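Local coordinates for protein serine--tRNA ligase, cytoplasmic (Candida albicans, PDB 3QO8) that catalyses the two-step attachment of serine to tRNA(Ser), activating serine with ATP to seryl-adenylate and then transferring it to the acceptor end of the tRNA, at residues 5-10 against 16-21; 43-48 against 91-96; 150-155 against 418-423; 219-224 against 247-252. All coordinates share one frame; numbering follows the deposited sequence. Where two conformers were deposited one is given.

Contact 1: 5-10 against 16-21; sequences NAFLVE and EIIKAS
Ile18 and Phe7 meet in a CH-pi contact. The methyl CD1 of Ile18 sits over the middle of one ring face, 3.6 Å from the centroid of the Phe7 ring and only 10° off its normal. All six ring carbons are therefore at similar distances from this one methyl. The other branch, CG2 of Ile18, reaches the ring margin, 4.0 Å from Phe7 CE1. The two side chains cross at about a right angle. Ile18 extends fully along CG1 (chi2 177°), which carries CD1 from the helix to the ring.

These residues belong to the N-terminal tRNA-binding region of a type-1 seryl-tRNA synthetase. The chain passes through short 3-10 segments before helix 15-25, and the contact joins the start of the chain to that helix. Leu8 N bonds to Asn5 O and closes the first turn.

The remaining contacts are also van der Waals. Ile18 CD1 lies 4.0 Å from Ala6 CB and 3.5 Å from the backbone Ala6 O. Around the pair, Ile35 of helix 30-65 touches Phe7, while Val32 of the same helix, Val108 and Ile111 pack on Ile18.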
# COMPACT_ATOMS: atom_id res chain seq x y z
N ASN A 5 -12.26 35.19 11.35
CA ASN A 5 -12.72 36.53 11.03
C ASN A 5 -13.78 36.57 9.93
O ASN A 5 -14.54 37.53 9.82
CB ASN A 5 -11.54 37.45 10.71
CG ASN A 5 -10.77 37.86 11.95
OD1 ASN A 5 -11.19 37.57 13.07
ND2 ASN A 5 -9.64 38.53 11.76
N ALA A 6 -13.85 35.50 9.13
CA ALA A 6 -14.86 35.42 8.09
C ALA A 6 -16.28 35.46 8.66
O ALA A 6 -17.22 35.88 7.99
CB ALA A 6 -14.67 34.16 7.24
N PHE A 7 -16.43 35.01 9.90
CA PHE A 7 -17.75 34.95 10.55
C PHE A 7 -18.11 36.27 11.24
O PHE A 7 -19.22 36.43 11.73
CB PHE A 7 -17.78 33.82 11.59
CG PHE A 7 -17.58 32.45 11.01
CD1 PHE A 7 -18.66 31.62 10.77
CD2 PHE A 7 -16.30 32.00 10.71
CE1 PHE A 7 -18.48 30.36 10.22
CE2 PHE A 7 -16.11 30.74 10.16
CZ PHE A 7 -17.20 29.91 9.92
N LEU A 8 -17.16 37.20 11.29
CA LEU A 8 -17.29 38.37 12.15
C LEU A 8 -17.40 39.66 11.36
O LEU A 8 -16.42 40.15 10.80
CB LEU A 8 -16.10 38.44 13.11
CG LEU A 8 -15.92 37.14 13.90
CD1 LEU A 8 -14.63 37.14 14.70
CD2 LEU A 8 -17.15 36.91 14.79
N VAL A 9 -18.62 40.20 11.31
CA VAL A 9 -18.89 41.44 10.59
C VAL A 9 -17.95 42.55 11.06
O VAL A 9 -17.47 43.35 10.26
CB VAL A 9 -20.35 41.90 10.80
CG1 VAL A 9 -20.45 43.40 10.78
CG2 VAL A 9 -21.24 41.29 9.73
N GLU A 10 -17.70 42.59 12.36
CA GLU A 10 -16.91 43.66 12.95
C GLU A 10 -15.44 43.53 12.56
O GLU A 10 -14.66 44.47 12.73
CB GLU A 10 -17.06 43.66 14.47
CG GLU A 10 -16.51 42.40 15.15
CD GLU A 10 -17.54 41.28 15.30
OE1 GLU A 10 -18.39 41.10 14.39
OE2 GLU A 10 -17.50 40.58 16.33
N GLU A 16 -23.23 36.30 6.30
CA GLU A 16 -24.33 36.05 5.37
C GLU A 16 -23.88 35.17 4.22
O GLU A 16 -24.58 34.23 3.82
CB GLU A 16 -24.91 37.36 4.81
CG GLU A 16 -25.34 38.40 5.86
CD GLU A 16 -26.39 37.87 6.82
OE1 GLU A 16 -27.06 36.87 6.48
OE2 GLU A 16 -26.53 38.44 7.93
N ILE A 17 -22.72 35.50 3.66
CA ILE A 17 -22.11 34.73 2.59
C ILE A 17 -21.92 33.28 3.03
O ILE A 17 -22.14 32.33 2.26
CB ILE A 17 -20.73 35.32 2.24
CG1 ILE A 17 -20.91 36.69 1.58
CG2 ILE A 17 -19.96 34.40 1.31
CD1 ILE A 17 -19.60 37.43 1.37
N ILE A 18 -21.50 33.10 4.27
CA ILE A 18 -21.26 31.75 4.78
C ILE A 18 -22.58 30.98 4.93
O ILE A 18 -22.65 29.81 4.58
CB ILE A 18 -20.48 31.76 6.12
CG1 ILE A 18 -19.14 32.49 5.95
CG2 ILE A 18 -20.24 30.34 6.59
CD1 ILE A 18 -18.31 32.62 7.25
N LYS A 19 -23.62 31.66 5.41
CA LYS A 19 -24.93 31.03 5.55
C LYS A 19 -25.49 30.62 4.18
O LYS A 19 -26.07 29.54 4.03
CB LYS A 19 -25.94 31.97 6.23
CG LYS A 19 -25.70 32.21 7.71
CD LYS A 19 -27.01 32.55 8.40
CE LYS A 19 -26.81 33.08 9.81
NZ LYS A 19 -26.54 34.54 9.83
N ALA A 20 -25.34 31.50 3.20
CA ALA A 20 -25.81 31.19 1.85
C ALA A 20 -25.06 29.97 1.34
O ALA A 20 -25.64 29.09 0.70
CB ALA A 20 -25.59 32.38 0.93
N SER A 21 -23.76 29.89 1.64
CA SER A 21 -22.96 28.78 1.16
C SER A 21 -23.44 27.50 1.82
O SER A 21 -23.63 26.48 1.14
CB SER A 21 -21.47 29.00 1.47
OG SER A 21 -20.70 27.91 1.01

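Contact 2: 43-48 against 91-96; sequences VKLRFD and IEKEAE
Leu45 carries this contact with its branched end laid against the facing helix. Its CG stands anti to the carbonyl carbon (chi1 -71°), and the side chain points at segment 91-96. The methyl CD1 rests on the peptide link between Lys93 and Glu94, 3.8 Å from Lys93 C and 3.8 Å from Glu94 N. The same methyl is 3.8 Å from Lys93 CB. The second methyl, CD2, comes to 4.1 Å from that CB, so both branches touch the root of the lysine.

Lys93 starts toward Leu45 but then runs off in an extended chain. Leu45 and Lys93 cross at about a right angle, and the ammonium group ends up far from Leu45.

Helices 30-65 and 74-107 form the long antiparallel coiled-coil arm of the N-terminal extension, which is involved in tRNA binding. The two helices come close here: the CA atoms of Leu45 and Glu94 are 5.8 Å apart.

Glu94 adds its first carbon to the packing, with CB 4.2 Å from Leu45 CB. Its CG lies anti to the backbone N (chi1 -173°). A bend at chi2 (-98°) follows, and the carboxylate turns away from Leu45. There OE2 accepts a hydrogen bond from NE1 of Trp42, three residues before Leu45 on helix 30-65, which ties this acid to the opposing helix.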
# COMPACT_ATOMS: atom_id res chain seq x y z
N VAL A 43 -14.41 36.08 23.57
CA VAL A 43 -13.87 37.43 23.71
C VAL A 43 -14.11 37.98 25.11
O VAL A 43 -13.22 38.59 25.70
CB VAL A 43 -14.48 38.41 22.68
CG1 VAL A 43 -14.09 39.84 23.02
CG2 VAL A 43 -14.03 38.05 21.28
N LYS A 44 -15.31 37.75 25.64
CA LYS A 44 -15.64 38.16 27.00
C LYS A 44 -14.66 37.57 28.01
O LYS A 44 -14.13 38.27 28.88
CB LYS A 44 -17.08 37.76 27.36
CG LYS A 44 -18.14 38.68 26.75
CD LYS A 44 -19.50 38.00 26.63
CE LYS A 44 -19.99 37.46 27.97
NZ LYS A 44 -20.28 38.55 28.95
N LEU A 45 -14.41 36.27 27.87
CA LEU A 45 -13.46 35.60 28.75
C LEU A 45 -12.05 36.18 28.63
O LEU A 45 -11.35 36.35 29.63
CB LEU A 45 -13.47 34.09 28.48
CG LEU A 45 -14.74 33.39 28.98
CD1 LEU A 45 -14.86 31.99 28.43
CD2 LEU A 45 -14.78 33.39 30.50
N ARG A 46 -11.64 36.48 27.40
CA ARG A 46 -10.32 37.07 27.15
C ARG A 46 -10.18 38.43 27.85
O ARG A 46 -9.15 38.73 28.47
CB ARG A 46 -10.06 37.20 25.65
CG ARG A 46 -8.65 37.66 25.28
CD ARG A 46 -8.53 37.98 23.79
NE ARG A 46 -9.23 39.21 23.43
CZ ARG A 46 -9.36 39.68 22.19
NH1 ARG A 46 -8.84 39.01 21.17
NH2 ARG A 46 -10.02 40.81 21.97
N PHE A 47 -11.22 39.26 27.75
CA PHE A 47 -11.22 40.54 28.45
C PHE A 47 -11.14 40.34 29.95
O PHE A 47 -10.37 41.01 30.64
CB PHE A 47 -12.46 41.37 28.11
CG PHE A 47 -12.44 41.96 26.74
CD1 PHE A 47 -11.37 41.74 25.88
CD2 PHE A 47 -13.49 42.76 26.30
CE1 PHE A 47 -11.35 42.29 24.61
CE2 PHE A 47 -13.48 43.31 25.03
CZ PHE A 47 -12.41 43.08 24.19
N ASP A 48 -11.94 39.41 30.47
CA ASP A 48 -11.96 39.13 31.90
C ASP A 48 -10.60 38.62 32.38
O ASP A 48 -10.10 39.03 33.43
CB ASP A 48 -13.07 38.12 32.23
CG ASP A 48 -13.49 38.17 33.69
OD1 ASP A 48 -12.99 39.05 34.43
OD2 ASP A 48 -14.33 37.35 34.10
N ILE A 91 -9.40 30.80 32.98
CA ILE A 91 -8.44 30.15 32.10
C ILE A 91 -9.01 28.84 31.55
O ILE A 91 -8.84 28.51 30.37
CB ILE A 91 -7.10 29.89 32.81
CG1 ILE A 91 -6.32 31.20 32.93
CG2 ILE A 91 -6.28 28.85 32.07
CD1 ILE A 91 -5.14 31.11 33.85
N GLU A 92 -9.71 28.12 32.41
CA GLU A 92 -10.31 26.85 32.04
C GLU A 92 -11.47 27.04 31.07
O GLU A 92 -11.60 26.31 30.08
CB GLU A 92 -10.77 26.12 33.29
CG GLU A 92 -11.22 24.69 33.07
CD GLU A 92 -11.45 23.97 34.38
OE1 GLU A 92 -11.19 24.57 35.45
OE2 GLU A 92 -11.89 22.80 34.35
N LYS A 93 -12.33 28.01 31.35
CA LYS A 93 -13.46 28.32 30.48
C LYS A 93 -12.99 28.81 29.11
O LYS A 93 -13.55 28.44 28.08
CB LYS A 93 -14.36 29.37 31.11
CG LYS A 93 -15.08 28.92 32.36
CD LYS A 93 -15.90 30.05 32.94
CE LYS A 93 -16.55 29.65 34.26
NZ LYS A 93 -17.24 30.80 34.90
N GLU A 94 -11.97 29.66 29.11
CA GLU A 94 -11.48 30.22 27.86
C GLU A 94 -11.01 29.09 26.94
O GLU A 94 -11.38 29.04 25.77
CB GLU A 94 -10.36 31.23 28.11
CG GLU A 94 -9.91 31.98 26.86
CD GLU A 94 -8.65 31.39 26.25
OE1 GLU A 94 -7.71 31.09 27.02
OE2 GLU A 94 -8.60 31.22 25.01
N ALA A 95 -10.22 28.18 27.49
CA ALA A 95 -9.67 27.08 26.70
C ALA A 95 -10.79 26.19 26.17
O ALA A 95 -10.71 25.69 25.05
CB ALA A 95 -8.68 26.26 27.52
N GLU A 96 -11.83 26.00 26.97
CA GLU A 96 -12.96 25.19 26.55
C GLU A 96 -13.73 25.89 25.43
O GLU A 96 -14.18 25.24 24.49
CB GLU A 96 -13.89 24.93 27.74
CG GLU A 96 -15.09 24.03 27.42
CD GLU A 96 -14.69 22.60 27.11
OE1 GLU A 96 -13.49 22.27 27.20
OE2 GLU A 96 -15.58 21.79 26.77

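Contact 3: 150-155 against 418-423; sequences AKLSHH and NYQKED. With SSA (5'-O-(N-(L-seryl)-sulfamoyl)adenosine), chain D.
Gln420 NE2 is gripped by two backbone oxygens. It donates to Leu152 O at 3.0 Å and also to Glu417 O, so the buried amide nitrogen is well satisfied. Leu152 returns a bond: its N donates to Gln420 OE1, also at 3.0 Å, with an N-H...O angle of 151°. In the Leu152 pair each donor approaches in the carbonyl plane, on a lone pair of the acceptor oxygen, although Leu152 O is tilted 19° from the Gln420 amide plane. Two opposed bonds to one residue fix the flip of the amide and limit its rotation.

The chain of Gln420 leaves between its own backbone N and carbonyl carbon (chi1 73°) and then runs extended, which sends the amide straight at segment 150-155. Apolar groups pack about it. Leu152 CB is 3.5 Å from Gln420 OE1, and Ala150 CA is 3.6 Å from Gln420 NE2.

The preceding residue, Tyr419, faces a different partner. It belongs to a pocket that holds a seryl-sulfamoyl adenosine, and its ring edge meets the base; Tyr419 CE2 is 3.5 Å from C4 of that molecule. The hydroxyl of Tyr419 is hydrogen-bonded to Leu330 O.

Segment 150-155 leads into helix 154-160, where Ser153 is the N-cap. Gln420 lies where helix 408-419 gives way to a short, weak outer strand of a small antiparallel sheet. Val157 of helix 154-160 touches both Leu152 and Gln420, and Pro359 packs on Ala150.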
# COMPACT_ATOMS: atom_id res chain seq x y z
N ALA A 150 -19.19 -2.33 -29.28
CA ALA A 150 -18.69 -2.41 -27.91
C ALA A 150 -19.44 -3.56 -27.25
O ALA A 150 -20.39 -3.36 -26.49
CB ALA A 150 -18.89 -1.11 -27.16
N LYS A 151 -19.02 -4.77 -27.60
CA LYS A 151 -19.75 -5.98 -27.26
C LYS A 151 -19.51 -6.42 -25.81
O LYS A 151 -20.39 -7.02 -25.20
CB LYS A 151 -19.32 -7.10 -28.22
CG LYS A 151 -20.07 -8.40 -28.07
CD LYS A 151 -19.67 -9.37 -29.16
CE LYS A 151 -20.16 -10.77 -28.86
NZ LYS A 151 -21.63 -10.85 -28.75
N LEU A 152 -18.33 -6.12 -25.27
CA LEU A 152 -17.98 -6.61 -23.94
C LEU A 152 -17.79 -5.47 -22.96
O LEU A 152 -17.35 -4.40 -23.34
CB LEU A 152 -16.68 -7.41 -24.00
CG LEU A 152 -16.71 -8.60 -24.95
CD1 LEU A 152 -15.36 -9.28 -24.95
CD2 LEU A 152 -17.82 -9.55 -24.54
N SER A 153 -18.11 -5.70 -21.69
CA SER A 153 -17.82 -4.72 -20.64
C SER A 153 -16.32 -4.73 -20.34
O SER A 153 -15.60 -5.66 -20.72
CB SER A 153 -18.55 -5.10 -19.36
OG SER A 153 -18.00 -6.32 -18.88
N HIS A 154 -15.84 -3.72 -19.62
CA HIS A 154 -14.43 -3.68 -19.29
C HIS A 154 -13.98 -4.95 -18.58
O HIS A 154 -12.90 -5.46 -18.85
CB HIS A 154 -14.10 -2.46 -18.43
CG HIS A 154 -15.00 -2.28 -17.25
ND1 HIS A 154 -14.77 -2.89 -16.03
CD2 HIS A 154 -16.13 -1.55 -17.10
CE1 HIS A 154 -15.72 -2.54 -15.18
NE2 HIS A 154 -16.56 -1.73 -15.80
N HIS A 155 -14.80 -5.50 -17.69
CA HIS A 155 -14.33 -6.67 -16.96
C HIS A 155 -14.28 -7.93 -17.84
O HIS A 155 -13.42 -8.79 -17.65
CB HIS A 155 -15.11 -6.91 -15.66
CG HIS A 155 -16.54 -7.29 -15.86
ND1 HIS A 155 -16.96 -8.60 -15.96
CD2 HIS A 155 -17.66 -6.53 -15.95
CE1 HIS A 155 -18.27 -8.63 -16.11
NE2 HIS A 155 -18.72 -7.39 -16.11
N ASN A 418 -13.22 0.93 -25.01
CA ASN A 418 -13.05 1.73 -26.23
C ASN A 418 -12.01 1.21 -27.24
O ASN A 418 -11.95 1.68 -28.37
CB ASN A 418 -12.75 3.19 -25.88
CG ASN A 418 -14.00 3.94 -25.45
OD1 ASN A 418 -14.91 4.15 -26.26
ND2 ASN A 418 -14.06 4.36 -24.18
N TYR A 419 -11.20 0.24 -26.84
CA TYR A 419 -10.13 -0.25 -27.70
C TYR A 419 -10.33 -1.72 -28.05
O TYR A 419 -9.48 -2.33 -28.68
CB TYR A 419 -8.74 -0.01 -27.09
CG TYR A 419 -8.21 1.38 -27.36
CD1 TYR A 419 -8.64 2.47 -26.61
CD2 TYR A 419 -7.29 1.61 -28.38
CE1 TYR A 419 -8.16 3.76 -26.86
CE2 TYR A 419 -6.81 2.90 -28.64
CZ TYR A 419 -7.25 3.97 -27.87
OH TYR A 419 -6.79 5.25 -28.12
N GLN A 420 -11.48 -2.26 -27.66
CA GLN A 420 -11.79 -3.65 -27.96
C GLN A 420 -12.14 -3.79 -29.43
O GLN A 420 -12.60 -2.85 -30.08
CB GLN A 420 -12.98 -4.15 -27.11
CG GLN A 420 -14.34 -3.60 -27.52
CD GLN A 420 -15.45 -4.09 -26.60
OE1 GLN A 420 -15.84 -5.26 -26.64
NE2 GLN A 420 -15.96 -3.21 -25.74
N LYS A 421 -11.89 -4.98 -29.97
CA LYS A 421 -12.44 -5.35 -31.26
C LYS A 421 -12.67 -6.86 -31.21
O LYS A 421 -12.54 -7.46 -30.14
CB LYS A 421 -11.51 -4.93 -32.40
CG LYS A 421 -10.19 -5.65 -32.44
CD LYS A 421 -9.16 -4.83 -33.19
CE LYS A 421 -9.63 -4.46 -34.58
NZ LYS A 421 -8.63 -3.57 -35.24
N GLU A 422 -13.03 -7.48 -32.33
CA GLU A 422 -13.55 -8.84 -32.28
C GLU A 422 -12.58 -9.85 -31.66
O GLU A 422 -12.98 -10.71 -30.87
CB GLU A 422 -13.98 -9.31 -33.67
CG GLU A 422 -14.52 -10.75 -33.70
CD GLU A 422 -14.92 -11.20 -35.09
OE1 GLU A 422 -15.94 -10.71 -35.61
OE2 GLU A 422 -14.20 -12.05 -35.67
N ASP A 423 -11.30 -9.74 -32.02
CA ASP A 423 -10.28 -10.72 -31.67
C ASP A 423 -9.31 -10.26 -30.57
O ASP A 423 -8.37 -10.97 -30.22
CB ASP A 423 -9.48 -11.10 -32.93
CG ASP A 423 -8.99 -9.88 -33.71
OD1 ASP A 423 -8.06 -10.03 -34.54
OD2 ASP A 423 -9.54 -8.77 -33.51
N10 SSA D . -5.43 13.42 -34.40
CA SSA D . -4.86 12.10 -34.55
CB SSA D . -3.49 12.07 -33.88
OG SSA D . -2.94 10.75 -33.94
C9 SSA D . -5.77 11.08 -33.91
O9 SSA D . -5.51 9.89 -33.96
N8 SSA D . -6.85 11.56 -33.29
S1 SSA D . -7.80 10.60 -32.42
O1S SSA D . -8.68 11.42 -31.63
O2S SSA D . -8.56 9.75 -33.29
O5' SSA D . -6.93 9.73 -31.51
C5' SSA D . -6.41 10.21 -30.27
C4' SSA D . -5.28 9.29 -29.83
O4' SSA D . -5.78 8.04 -29.37
C3' SSA D . -4.35 8.96 -30.99
O3' SSA D . -3.20 9.81 -30.98
C2' SSA D . -3.94 7.53 -30.77
O2' SSA D . -2.71 7.47 -30.05
C1' SSA D . -5.04 6.94 -29.90
N9 SSA D . -5.88 6.09 -30.78
C8 SSA D . -7.10 6.38 -31.27
N7 SSA D . -7.51 5.35 -32.04
C5 SSA D . -6.54 4.41 -32.03
C6 SSA D . -6.40 3.16 -32.61
N6 SSA D . -7.38 2.63 -33.40
N1 SSA D . -5.26 2.46 -32.39
C2 SSA D . -4.28 2.95 -31.62
N3 SSA D . -4.40 4.15 -31.04
C4 SSA D . -5.51 4.89 -31.23

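Contact 4: 219-224 against 247-252; sequences AKTAQL and SEQPIS. With SSA (5'-O-(N-(L-seryl)-sulfamoyl)adenosine), chain B.
Thr221 and Ser252 meet through their hydroxyls because of how each is turned. In Thr221 the OG1 is trans to the main-chain nitrogen (chi1 -169°). In Ser252 the OG stands between its own N and carbonyl carbon (chi1 73°). Thr221 OG1 donates to Ser252 OG at 2.8 Å. Ser252 OG in turn donates to Gln249 O of the same helix, also at 2.8 Å; the donor stands 27° out of the carbonyl plane. The serine oxygen thus relays a chain of two bonds from the loop to the helix backbone.

The methyl of Thr221 packs beside it. Its CG2 is 4.1 Å from Gln249 CB. Ala222 CB lies 4.1 Å from Gln249 NE2, while Gln249 OE1 is bonded to Ala245 N.

In the Glu248 conformer given, a water makes a second bridge. It donates to Thr221 O and to Glu248 OE2, 3.0 Å from the latter. Gln377 NE2 also binds Glu248 OE2. Glu248 OE1 accepts a bond of 2.8 Å from the seryl amino group N10 of the bound seryl-sulfamoyl adenosine. This would place the water and Gln377 in a second shell behind the glutamate.

Helix 248-252 lies in the class II synthetase core domain, beside the serine pocket. The loop between helices 215-218 and 224-229 lies against it. Helix 376-381 touches Thr221 and Ser252, and strand 297-307 packs on Ser252 through Phe304.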
# COMPACT_ATOMS: atom_id res chain seq x y z
N ALA A 219 -5.86 14.20 10.02
CA ALA A 219 -7.00 14.95 10.54
C ALA A 219 -7.00 16.40 10.07
O ALA A 219 -8.04 17.05 10.05
CB ALA A 219 -7.03 14.86 12.07
N LYS A 220 -5.84 16.92 9.67
CA LYS A 220 -5.78 18.31 9.21
C LYS A 220 -6.16 18.47 7.73
O LYS A 220 -6.36 19.58 7.25
CB LYS A 220 -4.41 18.93 9.47
CG LYS A 220 -4.06 19.09 10.95
CD LYS A 220 -2.90 20.07 11.12
CE LYS A 220 -2.36 20.11 12.54
NZ LYS A 220 -1.13 19.29 12.69
N THR A 221 -6.26 17.37 7.01
CA THR A 221 -6.57 17.50 5.59
C THR A 221 -7.80 16.72 5.13
O THR A 221 -8.38 17.04 4.09
CB THR A 221 -5.34 17.19 4.71
OG1 THR A 221 -5.61 17.57 3.35
CG2 THR A 221 -4.94 15.72 4.81
N ALA A 222 -8.22 15.72 5.90
CA ALA A 222 -9.41 14.94 5.58
C ALA A 222 -10.59 15.35 6.46
O ALA A 222 -10.41 15.69 7.64
CB ALA A 222 -9.13 13.45 5.74
N GLN A 223 -11.80 15.32 5.90
CA GLN A 223 -13.00 15.64 6.67
C GLN A 223 -13.49 14.42 7.44
O GLN A 223 -13.16 13.29 7.08
CB GLN A 223 -14.11 16.25 5.79
CG GLN A 223 -14.65 15.34 4.67
CD GLN A 223 -15.69 16.06 3.78
OE1 GLN A 223 -15.35 16.91 2.97
NE2 GLN A 223 -16.97 15.70 3.95
N LEU A 224 -14.28 14.65 8.48
CA LEU A 224 -14.76 13.59 9.37
C LEU A 224 -15.36 12.40 8.63
O LEU A 224 -15.10 11.24 8.97
CB LEU A 224 -15.78 14.14 10.36
CG LEU A 224 -16.42 13.10 11.28
CD1 LEU A 224 -15.36 12.42 12.12
CD2 LEU A 224 -17.48 13.74 12.16
N SER A 247 -3.14 10.49 -2.98
CA SER A 247 -1.90 11.19 -2.69
C SER A 247 -2.12 12.67 -2.35
O SER A 247 -1.23 13.33 -1.82
CB SER A 247 -0.86 11.03 -3.82
OG SER A 247 -1.32 11.56 -5.05
N GLU A 248 -3.32 13.16 -2.66
CA GLU A 248 -3.73 14.51 -2.27
C GLU A 248 -3.47 14.73 -0.79
O GLU A 248 -3.00 15.78 -0.37
CB GLU A 248 -5.22 14.72 -2.57
CG GLU A 248 -5.75 16.09 -2.18
CD GLU A 248 -7.27 16.13 -1.96
OE1 GLU A 248 -8.02 15.36 -2.61
OE2 GLU A 248 -7.70 16.95 -1.12
N GLN A 249 -3.78 13.72 0.01
CA GLN A 249 -3.69 13.84 1.46
C GLN A 249 -2.26 14.11 1.95
O GLN A 249 -2.00 15.15 2.56
CB GLN A 249 -4.36 12.65 2.14
CG GLN A 249 -5.88 12.77 2.09
CD GLN A 249 -6.61 11.43 2.19
OE1 GLN A 249 -6.01 10.36 2.09
NE2 GLN A 249 -7.93 11.50 2.37
N PRO A 250 -1.31 13.19 1.67
CA PRO A 250 0.05 13.48 2.17
C PRO A 250 0.73 14.65 1.43
O PRO A 250 1.48 15.40 2.03
CB PRO A 250 0.81 12.15 1.94
CG PRO A 250 0.05 11.43 0.84
CD PRO A 250 -1.42 11.86 1.04
N ILE A 251 0.45 14.81 0.14
CA ILE A 251 1.08 15.88 -0.61
C ILE A 251 0.56 17.25 -0.15
O ILE A 251 1.30 18.23 -0.15
CB ILE A 251 0.92 15.66 -2.14
CG1 ILE A 251 1.65 14.37 -2.55
CG2 ILE A 251 1.44 16.90 -2.91
CD1 ILE A 251 1.55 13.99 -4.04
N SER A 252 -0.71 17.32 0.25
CA SER A 252 -1.23 18.59 0.76
C SER A 252 -0.47 18.98 2.04
O SER A 252 -0.28 20.16 2.32
CB SER A 252 -2.74 18.53 1.02
OG SER A 252 -3.04 17.75 2.17
N10 SSA B . -7.51 13.86 -4.86
CA SSA B . -8.77 13.93 -5.60
CB SSA B . -8.50 14.13 -7.09
OG SSA B . -7.92 12.94 -7.67
C9 SSA B . -9.57 12.67 -5.39
O9 SSA B . -9.10 11.71 -4.78
N8 SSA B . -10.79 12.66 -5.92
S1 SSA B . -11.66 11.32 -6.07
O1S SSA B . -12.13 10.81 -4.81
O2S SSA B . -12.77 11.61 -6.92
O5' SSA B . -10.82 10.24 -6.78
C5' SSA B . -10.17 10.51 -8.00
C4' SSA B . -10.45 9.37 -8.99
O4' SSA B . -10.01 8.09 -8.51
C3' SSA B . -11.92 9.16 -9.28
O3' SSA B . -12.38 10.16 -10.21
C2' SSA B . -11.90 7.75 -9.86
O2' SSA B . -11.47 7.77 -11.23
C1' SSA B . -10.82 7.05 -9.03
N9 SSA B . -11.43 6.29 -7.92
C8 SSA B . -12.04 6.80 -6.84
N7 SSA B . -12.47 5.78 -6.07
C5 SSA B . -12.12 4.64 -6.68
C6 SSA B . -12.28 3.30 -6.36
N6 SSA B . -12.91 2.97 -5.22
N1 SSA B . -11.79 2.36 -7.20
C2 SSA B . -11.16 2.71 -8.33
N3 SSA B . -10.98 3.99 -8.66
C4 SSA B . -11.47 4.97 -7.85
O HOH W 1 -7.29 16.07 1.73

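Contacts 1 and 2 both belong to the N-terminal tRNA-binding region. Helix 30-65 carries one side of contact 2 and, through Val32 and Ile35, packs on contact 1; it follows helix 15-25 in the chain. Their centres are 23 Å apart, and their nearest atoms about 7 Å. Contact 4 borders the analogue in the catalytic pocket, to which Thr246, Arg279, Glu302, Glu366 and Thr404 also bond. Contact 3 lies on the opposite side of the chain's centre from contacts 1 and 2 and borders a second copy of the analogue. Its centre is 37 Å from that of contact 4, which is nested in the loop it closes, and 66 Å from that of contact 2.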